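Local coordinates for putative thiol-disulfide isomerase or thioredoxin (Salmonella enterica subsp. enterica serovar Typhimurium, PDB 3L9V), which probably acts as a DsbA-like thiol-disulfide oxidoreductase with a thioredoxin fold, introducing or exchanging disulfide bonds in substrate proteins, at residues A[37-42]-A[50-55]; A[69-74]-A[78-83]; A[84-89]-A[104-109]; A[141-144]-A[149-152]; A[147-150]-A[156-159]. All blocks are in the same frame, centred on the assembly; numbering follows the deposited sequence. Where two conformers were deposited one is given.

Contact 1. Residues A[37-42]-A[50-55]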
# COMPACT_ATOMS: atom_id res chain seq x y z
N GLY A 37 8.97 0.14 10.37
CA GLY A 37 9.96 0.14 9.30
C GLY A 37 10.03 -1.14 8.48
O GLY A 37 11.09 -1.46 7.95
N VAL A 38 8.92 -1.88 8.41
CA VAL A 38 8.87 -3.11 7.61
C VAL A 38 8.89 -2.77 6.11
O VAL A 38 9.66 -3.35 5.36
CB VAL A 38 7.65 -3.96 7.99
CG1 VAL A 38 7.47 -5.12 7.02
CG2 VAL A 38 7.79 -4.49 9.44
N ASP A 39 8.06 -1.83 5.67
CA ASP A 39 8.11 -1.38 4.27
C ASP A 39 9.55 -0.97 3.89
O ASP A 39 10.08 -1.36 2.84
CB ASP A 39 7.13 -0.22 4.01
CG ASP A 39 5.69 -0.69 3.84
OD1 ASP A 39 5.42 -1.91 3.98
OD2 ASP A 39 4.82 0.16 3.55
N GLN A 40 10.19 -0.20 4.75
CA GLN A 40 11.54 0.27 4.46
C GLN A 40 12.55 -0.88 4.42
O GLN A 40 13.40 -0.93 3.53
CB GLN A 40 11.95 1.33 5.49
CG GLN A 40 13.40 1.73 5.47
CD GLN A 40 13.77 2.54 6.72
OE1 GLN A 40 12.94 3.26 7.29
NE2 GLN A 40 15.03 2.43 7.14
N ALA A 41 12.46 -1.81 5.37
CA ALA A 41 13.34 -2.98 5.37
C ALA A 41 13.16 -3.81 4.09
O ALA A 41 14.10 -4.38 3.57
CB ALA A 41 13.10 -3.83 6.62
N ILE A 42 11.93 -3.87 3.59
CA ILE A 42 11.65 -4.55 2.33
C ILE A 42 12.29 -3.79 1.15
O ILE A 42 12.93 -4.40 0.29
CB ILE A 42 10.12 -4.75 2.13
CG1 ILE A 42 9.60 -5.85 3.05
CG2 ILE A 42 9.80 -5.13 0.69
CD1 ILE A 42 8.08 -6.01 2.98
N SER A 50 14.47 -3.64 -9.50
CA SER A 50 13.17 -4.07 -8.98
C SER A 50 12.45 -2.95 -8.22
O SER A 50 13.08 -2.02 -7.72
CB SER A 50 13.34 -5.25 -8.01
OG SER A 50 13.78 -6.44 -8.67
N ARG A 51 11.13 -3.05 -8.12
CA ARG A 51 10.36 -2.03 -7.43
C ARG A 51 9.33 -2.61 -6.45
O ARG A 51 8.89 -3.75 -6.61
CB ARG A 51 9.68 -1.09 -8.43
CG ARG A 51 8.57 -1.72 -9.29
CD ARG A 51 8.24 -0.80 -10.48
NE ARG A 51 7.07 -1.21 -11.26
CZ ARG A 51 7.02 -2.31 -12.03
NH1 ARG A 51 8.06 -3.13 -12.10
NH2 ARG A 51 5.92 -2.59 -12.72
N MSE A 52 8.98 -1.82 -5.44
CA MSE A 52 7.88 -2.14 -4.56
C MSE A 52 6.81 -1.14 -4.88
O MSE A 52 7.07 0.06 -4.89
CB MSE A 52 8.28 -1.97 -3.09
CG MSE A 52 7.10 -2.14 -2.13
SE MSE A 52 7.71 -2.09 -0.27
CE MSE A 52 6.15 -2.67 0.70
N VAL A 53 5.59 -1.64 -5.12
CA VAL A 53 4.44 -0.81 -5.40
C VAL A 53 3.33 -1.12 -4.39
O VAL A 53 3.11 -2.28 -4.05
CB VAL A 53 3.92 -1.09 -6.82
CG1 VAL A 53 2.80 -0.15 -7.16
CG2 VAL A 53 5.07 -0.94 -7.83
N LYS A 54 2.62 -0.08 -3.94
CA LYS A 54 1.52 -0.25 -3.01
C LYS A 54 0.19 0.14 -3.62
O LYS A 54 0.04 1.18 -4.29
CB LYS A 54 1.75 0.55 -1.70
CG LYS A 54 3.06 0.24 -1.04
CD LYS A 54 3.15 0.88 0.34
CE LYS A 54 2.13 0.29 1.29
NZ LYS A 54 2.28 0.76 2.70
N TYR A 55 -0.79 -0.70 -3.36
CA TYR A 55 -2.11 -0.48 -3.84
C TYR A 55 -3.06 -0.44 -2.68
O TYR A 55 -3.00 -1.30 -1.80
CB TYR A 55 -2.54 -1.63 -4.75
CG TYR A 55 -1.65 -1.83 -5.96
CD1 TYR A 55 -1.39 -0.79 -6.84
CD2 TYR A 55 -1.14 -3.09 -6.26
CE1 TYR A 55 -0.61 -0.99 -7.98
CE2 TYR A 55 -0.36 -3.31 -7.39
CZ TYR A 55 -0.10 -2.26 -8.25
OH TYR A 55 0.67 -2.47 -9.35
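Asp39 turns its carboxylate to the strand through a chi1 of -79°, which sets CG beside its own backbone N, and Lys54 answers with a chain bent at chi3 (66°); the two side chains approach from opposite directions. They meet in a salt bridge of 2.7 Å between Lys54 NZ and Asp39 OD2, the ammonium lying on the syn side of that oxygen. Met52, a selenomethionine, is extended along its whole length and thrusts its tip at the helix. It crosses Asp39 at about a right angle, and its CE stands 3.4 Å from Asp39 OD1, the carboxylate oxygen that the lysine does not take. One turn further along the helix, Ile42 lays its CG2 branch 3.8 Å from Met52 SE, again nearly at right angles. Helix 38-43 thus packs on strand 52-56, an outer strand of the thioredoxin-fold sheet; the axes of segments 38-42 and 52-55 approach to 10.6 Å, their directions 147° apart. Lys54 NZ also forms a salt bridge to Glu84 of helix 80-93, its stronger polar partner, and Phe22 makes a cation-pi contact with the same side chain. Glu20 lies close, its OE1 near Asp39 OD1. The lysine side chain comes near, without touching, the Cys26 and Cys29 pair of a probable CxxC motif. A single buried ammonium gripped by two carboxylates probably offsets the repulsion between closely spaced acids, and it ties helix 38-43, strand 52-56 and helix 80-93 together by charge.

Contact 2. Residues A[69-74]-A[78-83]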
# COMPACT_ATOMS: atom_id res chain seq x y z
N ARG A 69 -9.23 6.15 -4.49
CA ARG A 69 -9.18 7.13 -5.59
C ARG A 69 -8.15 8.18 -5.26
O ARG A 69 -7.41 8.59 -6.14
CB ARG A 69 -10.56 7.76 -5.83
CG ARG A 69 -10.63 8.81 -6.98
CD ARG A 69 -12.09 9.11 -7.37
NE ARG A 69 -12.66 8.02 -8.15
CZ ARG A 69 -12.51 7.88 -9.47
NH1 ARG A 69 -11.82 8.78 -10.16
NH2 ARG A 69 -13.05 6.84 -10.09
N ALA A 70 -8.07 8.59 -4.00
CA ALA A 70 -7.07 9.56 -3.58
C ALA A 70 -5.67 8.99 -3.80
O ALA A 70 -4.78 9.68 -4.29
CB ALA A 70 -7.28 9.95 -2.12
N TRP A 71 -5.50 7.71 -3.45
CA TRP A 71 -4.24 7.02 -3.70
C TRP A 71 -3.92 6.88 -5.20
O TRP A 71 -2.79 7.00 -5.62
CB TRP A 71 -4.28 5.63 -3.05
CG TRP A 71 -2.96 4.95 -3.06
CD1 TRP A 71 -2.59 3.87 -3.84
CD2 TRP A 71 -1.81 5.28 -2.26
NE1 TRP A 71 -1.28 3.53 -3.57
CE2 TRP A 71 -0.79 4.37 -2.60
CE3 TRP A 71 -1.55 6.27 -1.30
CZ2 TRP A 71 0.48 4.40 -2.00
CZ3 TRP A 71 -0.30 6.31 -0.71
CH2 TRP A 71 0.70 5.38 -1.06
N ALA A 72 -4.94 6.56 -5.98
CA ALA A 72 -4.79 6.53 -7.43
C ALA A 72 -4.23 7.88 -7.90
O ALA A 72 -3.36 7.95 -8.77
CB ALA A 72 -6.15 6.22 -8.07
N LEU A 73 -4.69 8.97 -7.29
CA LEU A 73 -4.25 10.30 -7.70
C LEU A 73 -2.79 10.49 -7.31
O LEU A 73 -1.96 10.91 -8.13
CB LEU A 73 -5.15 11.40 -7.10
CG LEU A 73 -4.72 12.82 -7.48
CD1 LEU A 73 -4.75 13.02 -9.01
CD2 LEU A 73 -5.61 13.84 -6.76
N ALA A 74 -2.48 10.18 -6.05
CA ALA A 74 -1.10 10.12 -5.59
C ALA A 74 -0.18 9.35 -6.56
O ALA A 74 0.90 9.80 -6.91
CB ALA A 74 -1.03 9.46 -4.21
N LYS A 78 2.87 10.80 -8.65
CA LYS A 78 4.17 10.43 -8.10
C LYS A 78 4.38 11.04 -6.74
O LYS A 78 5.50 11.47 -6.40
CB LYS A 78 5.30 10.85 -9.04
CG LYS A 78 5.19 10.17 -10.40
CD LYS A 78 6.30 10.58 -11.36
CE LYS A 78 6.12 9.88 -12.70
NZ LYS A 78 7.02 10.43 -13.76
N GLU A 79 3.31 11.07 -5.96
CA GLU A 79 3.32 11.67 -4.63
C GLU A 79 2.94 10.65 -3.55
O GLU A 79 2.47 11.03 -2.47
CB GLU A 79 2.32 12.84 -4.58
CG GLU A 79 2.64 13.98 -5.55
CD GLU A 79 3.63 14.96 -4.96
OE1 GLU A 79 4.55 14.52 -4.22
OE2 GLU A 79 3.48 16.18 -5.21
N THR A 80 3.15 9.37 -3.81
CA THR A 80 2.75 8.38 -2.79
C THR A 80 3.50 8.54 -1.46
O THR A 80 2.91 8.42 -0.39
CB THR A 80 2.92 6.95 -3.28
OG1 THR A 80 4.27 6.76 -3.68
CG2 THR A 80 2.00 6.68 -4.46
N ASP A 81 4.78 8.88 -1.52
CA ASP A 81 5.54 9.09 -0.28
C ASP A 81 4.88 10.10 0.69
O ASP A 81 4.57 9.74 1.83
CB ASP A 81 7.02 9.43 -0.55
CG ASP A 81 7.22 10.68 -1.43
OD1 ASP A 81 8.39 11.00 -1.73
OD2 ASP A 81 6.24 11.34 -1.82
N VAL A 82 4.64 11.34 0.26
CA VAL A 82 4.02 12.31 1.16
C VAL A 82 2.57 11.96 1.47
O VAL A 82 2.08 12.19 2.58
CB VAL A 82 4.10 13.77 0.62
CG1 VAL A 82 5.53 14.19 0.49
CG2 VAL A 82 3.38 13.89 -0.73
N ILE A 83 1.87 11.40 0.49
CA ILE A 83 0.46 11.07 0.71
C ILE A 83 0.32 9.94 1.75
O ILE A 83 -0.60 9.96 2.56
CB ILE A 83 -0.22 10.69 -0.62
CG1 ILE A 83 -0.36 11.94 -1.49
CG2 ILE A 83 -1.58 10.09 -0.37
CD1 ILE A 83 -1.11 13.07 -0.76
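Trp71 and Thr80 face each other across the tight turn between two consecutive helices, where helix 64-77 ends in a Schellman motif at Lys78 and helix 80-93 starts after Glu79 as N-cap. The tight part lies on the inner side of the turn. Thr80 CG2 sits over one face of the indole, 4.0 Å from the centroid of the six-membered ring, as a CH-pi contact, and Thr80 CB comes to 3.5 Å from Trp71 CH2. The methyl reaches the ring because it stands beside the backbone N of Thr80 (chi1 57° for OG1), and the two side chains cross at about a right angle. Ile83, one helical turn on, fills in next to it: its CG2 approaches Trp71 CE3 obliquely at 3.9 Å, while CG1 lies 3.7 Å from Ala74 CB. That small methyl is itself under the same face of the indole as Thr80 CG2, so the alanine and threonine methyls share that face. Trp71 NE1 is bonded to the backbone O of Lys54, which probably helps to fix the indole's rotation and links the corner to the sheet. The outer side is looser. The CB bond of Lys78 points away from helix 64-77 and its exposed chain is extended, Asp81 is likewise turned outward and exposed, and the end of the Glu79 side chain leads away. What holds the two helices at this edge is backbone: Glu79 N donates to Ala74 O over 2.9 Å, nearly straight at 177°, with the donor tilted 25° from the carbonyl plane.

Contact 3. Residues A[84-89]-A[104-109]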
# COMPACT_ATOMS: atom_id res chain seq x y z
N GLU A 84 1.24 8.98 1.74
CA GLU A 84 1.11 7.83 2.63
C GLU A 84 1.26 8.28 4.08
O GLU A 84 0.45 7.93 4.94
CB GLU A 84 2.14 6.74 2.28
CG GLU A 84 1.89 5.44 3.02
CD GLU A 84 2.84 4.31 2.60
OE1 GLU A 84 3.75 4.53 1.78
OE2 GLU A 84 2.66 3.19 3.10
N LYS A 85 2.30 9.06 4.33
CA LYS A 85 2.57 9.64 5.62
C LYS A 85 1.41 10.52 6.05
O LYS A 85 0.95 10.44 7.19
CB LYS A 85 3.86 10.47 5.54
CG LYS A 85 4.47 10.77 6.89
CD LYS A 85 5.91 11.24 6.80
NZ LYS A 85 7.76 12.33 8.12
N ALA A 86 0.89 11.34 5.13
CA ALA A 86 -0.21 12.24 5.48
C ALA A 86 -1.51 11.54 5.89
O ALA A 86 -2.16 11.94 6.87
CB ALA A 86 -0.48 13.23 4.35
N PHE A 87 -1.90 10.49 5.15
CA PHE A 87 -3.16 9.81 5.45
C PHE A 87 -3.09 8.90 6.70
O PHE A 87 -4.10 8.70 7.38
CB PHE A 87 -3.68 9.05 4.24
CG PHE A 87 -4.41 9.93 3.24
CD1 PHE A 87 -5.50 10.68 3.62
CD2 PHE A 87 -4.01 9.98 1.92
CE1 PHE A 87 -6.17 11.48 2.70
CE2 PHE A 87 -4.66 10.78 1.00
CZ PHE A 87 -5.74 11.53 1.39
N PHE A 88 -1.92 8.34 6.98
CA PHE A 88 -1.77 7.56 8.20
C PHE A 88 -1.77 8.47 9.43
O PHE A 88 -2.36 8.15 10.44
CB PHE A 88 -0.52 6.68 8.15
CG PHE A 88 -0.76 5.34 7.49
CD1 PHE A 88 -1.83 4.57 7.85
CD2 PHE A 88 0.12 4.86 6.52
CE1 PHE A 88 -2.05 3.32 7.24
CE2 PHE A 88 -0.08 3.63 5.91
CZ PHE A 88 -1.17 2.87 6.27
N THR A 89 -1.10 9.61 9.32
CA THR A 89 -1.16 10.61 10.38
C THR A 89 -2.59 11.07 10.59
O THR A 89 -3.11 11.03 11.71
CB THR A 89 -0.28 11.81 10.03
OG1 THR A 89 1.05 11.33 9.85
CG2 THR A 89 -0.30 12.85 11.16
N ARG A 104 -9.78 15.11 0.71
CA ARG A 104 -9.25 16.15 -0.17
C ARG A 104 -8.38 17.16 0.58
O ARG A 104 -7.35 17.61 0.09
CB ARG A 104 -10.40 16.87 -0.90
CG ARG A 104 -9.99 18.24 -1.51
CD ARG A 104 -11.12 18.83 -2.32
NE ARG A 104 -12.23 19.17 -1.45
CZ ARG A 104 -13.48 19.30 -1.85
NH1 ARG A 104 -13.79 19.14 -3.13
NH2 ARG A 104 -14.42 19.58 -0.96
N ARG A 105 -8.83 17.53 1.77
CA ARG A 105 -8.10 18.49 2.58
C ARG A 105 -6.71 17.97 2.93
O ARG A 105 -5.70 18.67 2.77
CB ARG A 105 -8.92 18.85 3.83
CG ARG A 105 -8.33 19.93 4.71
CD ARG A 105 -9.22 20.19 5.93
NE ARG A 105 -9.67 18.96 6.58
CZ ARG A 105 -8.92 18.20 7.38
NH1 ARG A 105 -7.66 18.53 7.64
NH2 ARG A 105 -9.42 17.10 7.92
N VAL A 106 -6.62 16.72 3.39
CA VAL A 106 -5.32 16.16 3.72
C VAL A 106 -4.45 16.01 2.45
O VAL A 106 -3.23 16.18 2.50
CB VAL A 106 -5.45 14.78 4.41
CG1 VAL A 106 -4.09 14.08 4.46
CG2 VAL A 106 -6.08 14.91 5.81
N PHE A 107 -5.06 15.68 1.31
CA PHE A 107 -4.26 15.48 0.09
C PHE A 107 -3.65 16.82 -0.31
O PHE A 107 -2.45 16.91 -0.60
CB PHE A 107 -5.13 14.91 -1.03
CG PHE A 107 -4.35 14.45 -2.24
CD1 PHE A 107 -3.78 15.36 -3.12
CD2 PHE A 107 -4.23 13.10 -2.52
CE1 PHE A 107 -3.08 14.94 -4.25
CE2 PHE A 107 -3.53 12.65 -3.64
CZ PHE A 107 -2.94 13.58 -4.51
N MSE A 108 -4.47 17.86 -0.32
CA MSE A 108 -4.03 19.22 -0.68
C MSE A 108 -2.95 19.75 0.24
O MSE A 108 -1.99 20.36 -0.20
CB MSE A 108 -5.20 20.20 -0.65
CG MSE A 108 -6.17 19.99 -1.78
SE MSE A 108 -7.72 21.10 -1.50
CE MSE A 108 -6.72 22.79 -1.24
N SER A 109 -3.10 19.49 1.53
CA SER A 109 -2.12 19.95 2.50
C SER A 109 -0.77 19.25 2.33
O SER A 109 0.27 19.84 2.53
CB SER A 109 -2.64 19.73 3.92
OG SER A 109 -1.65 20.08 4.87
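Phe87 reaches from helix 80-93 to Val106 on helix 100-111, and its ring can be followed outward from CB. Chi1 of -80° swings CG beside the backbone N, bringing the ring toward the other helix although the CB bond itself does not point there. CD1 then comes under Val106 CG1, and CE1, next along the rim, stands 3.8 Å from that same methyl and equally near Val106 CB. The methyl lies over the ring face, 4.1 Å from the centroid and 28° off the normal, a CH-pi contact. At the tip, CZ meets Phe107 CB at 4.2 Å. Val106 CG1 is anti to its backbone N, where it touches both the Phe87 ring and the Ala86 methyl, 3.7 Å from Ala86 CB.

Both helices belong to the all-helical part that DsbA-like proteins carry as an insertion in the thioredoxin fold. They run roughly antiparallel, the axes of the two segments 9.5 Å apart and at 140°, and come nearest at Ala86 and Val106, where the small alanine lets the backbones close to 6.7 Å between CA atoms. The side-chain contacts are apolar, with no hydrogen bond between the two segments. Farther in, Phe87 also meets Phe24 and Leu67, and Phe107 sets its ring edge-to-face with Tyr118 while packing on Leu73 and Met77 of helix 64-77.

Contact 4. Residues A[141-144]-A[149-152]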
# COMPACT_ATOMS: atom_id res chain seq x y z
N TYR A 141 -4.74 -10.91 -7.78
CA TYR A 141 -3.84 -11.38 -6.75
C TYR A 141 -4.59 -12.22 -5.73
O TYR A 141 -3.98 -12.80 -4.84
CB TYR A 141 -3.14 -10.22 -6.02
CG TYR A 141 -1.95 -9.66 -6.75
CD1 TYR A 141 -2.10 -8.65 -7.68
CD2 TYR A 141 -0.67 -10.16 -6.51
CE1 TYR A 141 -1.02 -8.15 -8.35
CE2 TYR A 141 0.42 -9.66 -7.19
CZ TYR A 141 0.23 -8.65 -8.11
OH TYR A 141 1.28 -8.12 -8.80
N GLY A 142 -5.91 -12.24 -5.83
CA GLY A 142 -6.72 -13.00 -4.90
C GLY A 142 -6.67 -12.43 -3.49
O GLY A 142 -6.65 -13.17 -2.51
N VAL A 143 -6.67 -11.10 -3.37
CA VAL A 143 -6.47 -10.47 -2.07
C VAL A 143 -7.59 -10.75 -1.09
O VAL A 143 -8.76 -10.70 -1.46
CB VAL A 143 -6.30 -8.94 -2.20
CG1 VAL A 143 -6.08 -8.31 -0.82
CG2 VAL A 143 -5.12 -8.65 -3.09
N ARG A 144 -7.25 -11.03 0.16
CA ARG A 144 -8.26 -11.38 1.16
C ARG A 144 -8.28 -10.43 2.36
O ARG A 144 -9.16 -10.50 3.21
CB ARG A 144 -8.00 -12.81 1.67
CG ARG A 144 -8.19 -13.88 0.60
CD ARG A 144 -8.06 -15.29 1.17
NE ARG A 144 -6.67 -15.72 1.24
CZ ARG A 144 -5.96 -15.83 2.36
NH1 ARG A 144 -6.53 -15.55 3.53
NH2 ARG A 144 -4.70 -16.23 2.31
N VAL A 149 1.26 -8.72 1.19
CA VAL A 149 2.50 -8.53 0.46
C VAL A 149 2.73 -9.71 -0.50
O VAL A 149 2.63 -10.86 -0.10
CB VAL A 149 3.67 -8.50 1.42
CG1 VAL A 149 4.99 -8.39 0.64
CG2 VAL A 149 3.51 -7.33 2.42
N TYR A 150 2.99 -9.40 -1.76
CA TYR A 150 3.23 -10.42 -2.79
C TYR A 150 4.59 -10.20 -3.44
O TYR A 150 4.95 -9.06 -3.75
CB TYR A 150 2.17 -10.37 -3.88
CG TYR A 150 0.79 -10.61 -3.36
CD1 TYR A 150 0.02 -9.55 -2.87
CD2 TYR A 150 0.27 -11.90 -3.30
CE1 TYR A 150 -1.24 -9.77 -2.38
CE2 TYR A 150 -0.98 -12.12 -2.79
CZ TYR A 150 -1.73 -11.06 -2.32
OH TYR A 150 -3.00 -11.27 -1.82
N VAL A 151 5.34 -11.28 -3.62
CA VAL A 151 6.67 -11.20 -4.18
C VAL A 151 6.66 -11.79 -5.60
O VAL A 151 6.07 -12.86 -5.83
CB VAL A 151 7.69 -11.88 -3.28
CG1 VAL A 151 9.11 -11.69 -3.82
CG2 VAL A 151 7.58 -11.33 -1.84
N ARG A 152 7.25 -11.06 -6.55
CA ARG A 152 7.31 -11.45 -7.98
C ARG A 152 6.03 -12.00 -8.58
O ARG A 152 6.06 -12.85 -9.48
CB ARG A 152 8.48 -12.41 -8.22
CG ARG A 152 9.83 -11.74 -7.98
CD ARG A 152 10.92 -12.71 -7.53
NE ARG A 152 11.39 -13.60 -8.58
CZ ARG A 152 12.26 -14.59 -8.40
NH1 ARG A 152 12.62 -15.36 -9.42
NH2 ARG A 152 12.78 -14.81 -7.19
O HOH W 1 -4.16 -13.61 -1.10
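Aromatic packing between Tyr141 and Tyr150, with one water bridging its polar end, joins the loop after helix 125-140 to strand 148-151, within the sheet of the thioredoxin fold. The helix closes at Gly142, whose positive phi belongs to a Schellman motif, and Tyr141 just before it lies against the strand residue. The two side chains run past one another head to tail. Their planes stand at 51° and the ring centroids 4.9 Å apart, an oblique aromatic pair. Tyr141 CD2 is the atom that presses in, 3.5 Å from Tyr150 CG and over the face of that ring. Nearer the hydroxyl end the same ring is met by Tyr141 CB, 4.2 Å from the centroid, in a CH-pi contact. Val143 closes in on the tip of Tyr150: its CG2, set beside the backbone N, is 3.6 Å from Tyr150 OH. The hydroxyl is also held by the water, 2.7 Å from Tyr150 OH and in the plane of the ring, which in turn donates to Gly142 O at 2.9 Å. This gives the buried phenol a polar partner and pins it to the backbone of the helix end. Around the pair, Tyr141 sets its ring edge-to-face with Phe21 and touches Val19 of strand 18-22, while Ile8 touches both tyrosines; Val149 and Val151 of strand 148-151 also pack on helix 167-182.

Contact 5. Residues A[147-150]-A[156-159]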
# COMPACT_ATOMS: atom_id res chain seq x y z
N PRO A 147 -2.37 -5.97 5.74
CA PRO A 147 -1.58 -5.79 4.51
C PRO A 147 -1.38 -7.14 3.80
O PRO A 147 -1.29 -8.16 4.47
CB PRO A 147 -0.23 -5.36 5.08
CG PRO A 147 -0.19 -6.05 6.41
CD PRO A 147 -1.55 -5.84 6.94
N SER A 148 -1.34 -7.16 2.48
CA SER A 148 -1.04 -8.39 1.77
C SER A 148 0.12 -8.11 0.87
O SER A 148 -0.00 -7.32 -0.08
CB SER A 148 -2.23 -8.86 0.93
OG SER A 148 -3.22 -9.50 1.70
N VAL A 149 1.26 -8.72 1.19
CA VAL A 149 2.50 -8.53 0.46
C VAL A 149 2.73 -9.71 -0.50
O VAL A 149 2.63 -10.86 -0.10
CB VAL A 149 3.67 -8.50 1.42
CG1 VAL A 149 4.99 -8.39 0.64
CG2 VAL A 149 3.51 -7.33 2.42
N TYR A 150 2.99 -9.40 -1.76
CA TYR A 150 3.23 -10.42 -2.79
C TYR A 150 4.59 -10.20 -3.44
O TYR A 150 4.95 -9.06 -3.75
CB TYR A 150 2.17 -10.37 -3.88
CG TYR A 150 0.79 -10.61 -3.36
CD1 TYR A 150 0.02 -9.55 -2.87
CD2 TYR A 150 0.27 -11.90 -3.30
CE1 TYR A 150 -1.24 -9.77 -2.38
CE2 TYR A 150 -0.98 -12.12 -2.79
CZ TYR A 150 -1.73 -11.06 -2.32
OH TYR A 150 -3.00 -11.27 -1.82
N HIS A 156 2.62 -15.05 -1.79
CA HIS A 156 1.91 -14.25 -0.79
C HIS A 156 2.54 -14.48 0.58
O HIS A 156 2.58 -15.61 1.06
CB HIS A 156 0.42 -14.60 -0.76
CG HIS A 156 -0.35 -13.88 0.30
ND1 HIS A 156 -1.27 -14.52 1.12
CD2 HIS A 156 -0.35 -12.58 0.69
CE1 HIS A 156 -1.80 -13.64 1.95
NE2 HIS A 156 -1.25 -12.46 1.72
N ILE A 157 3.06 -13.44 1.20
CA ILE A 157 3.68 -13.60 2.50
C ILE A 157 2.59 -13.89 3.53
O ILE A 157 1.53 -13.28 3.50
CB ILE A 157 4.53 -12.37 2.89
CG1 ILE A 157 5.61 -12.09 1.82
CG2 ILE A 157 5.14 -12.55 4.30
CD1 ILE A 157 6.75 -13.18 1.72
N ASN A 158 2.83 -14.85 4.43
CA ASN A 158 1.87 -15.13 5.49
C ASN A 158 2.16 -14.29 6.74
O ASN A 158 3.00 -14.66 7.54
CB ASN A 158 1.88 -16.64 5.84
CG ASN A 158 0.83 -17.00 6.88
OD1 ASN A 158 0.19 -16.12 7.45
ND2 ASN A 158 0.64 -18.29 7.13
N ASN A 159 1.47 -13.16 6.92
CA ASN A 159 1.78 -12.27 8.05
C ASN A 159 1.70 -13.04 9.38
O ASN A 159 2.37 -12.73 10.36
CB ASN A 159 0.77 -11.13 8.14
CG ASN A 159 0.71 -10.27 6.86
OD1 ASN A 159 1.69 -10.14 6.13
ND2 ASN A 159 -0.46 -9.69 6.59
O HOH W 2 -2.13 -10.89 3.92
O HOH W 3 1.15 -10.54 3.44
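Backbone pairing joins Val149 and Ile157: Ile157 N donates to Val149 O at 2.9 Å and 170°, while Tyr150 and His156 form the adjacent non-hydrogen-bonded antiparallel pair. Asn159 ND2 extends the pairing with a 2.7 Å side-chain bond to Pro147 O, in the amide plane of Asn159. One water donates to Pro147 O and Ser148 OG and also bonds His156 NE2, in the plane of that ring; another takes the N-H of Val149 and donates to Ile157 O and Asn159 OD1. Ser148 OG is also hydrogen-bonded to Gly145 O. These are the strands of the beta hairpin 148-151 and 155-157 in the thioredoxin fold. Pro147, after a cis peptide bond, sits where thioredoxin-like proteins keep their cis-proline, and it touches Cys26 and Cys29 of the probable CxxC motif. Among aromatic contacts, the His156 ring, its CG anti to the backbone N (chi1 176°), lies near parallel to Tyr150 (24°) but slid aside, with CD2 3.6 Å from Tyr150 CE2; His156 ND1 is hydrogen-bonded to Glu6 OE1. Val149 CG1 and Ile157 CG1 make apolar contact, 3.9 Å apart, against Tyr174 of helix 167-182.

Overall arrangement
Contacts 1, 2 and 3 come in series along the chain, followed by 4 and 5, which overlap on strand 148-151, their centres about 6 Å apart. Contacts 1, 4 and 5 reach the same mixed sheet of the thioredoxin fold; contacts 2 and 3, their centres about 9 Å apart, both use helix 80-93, build the helical part and touch through Phe107. Contacts 2 and 3 lie on the opposite side of the chain's centre from contacts 4 and 5. Contact 1 joins the groups, since Lys54 reaches Trp71 of contact 2 and Glu84 of contact 3. The probable CxxC site lies near contact 1 and touches contact 5, consistent with a redox centre where sheet and helical part meet.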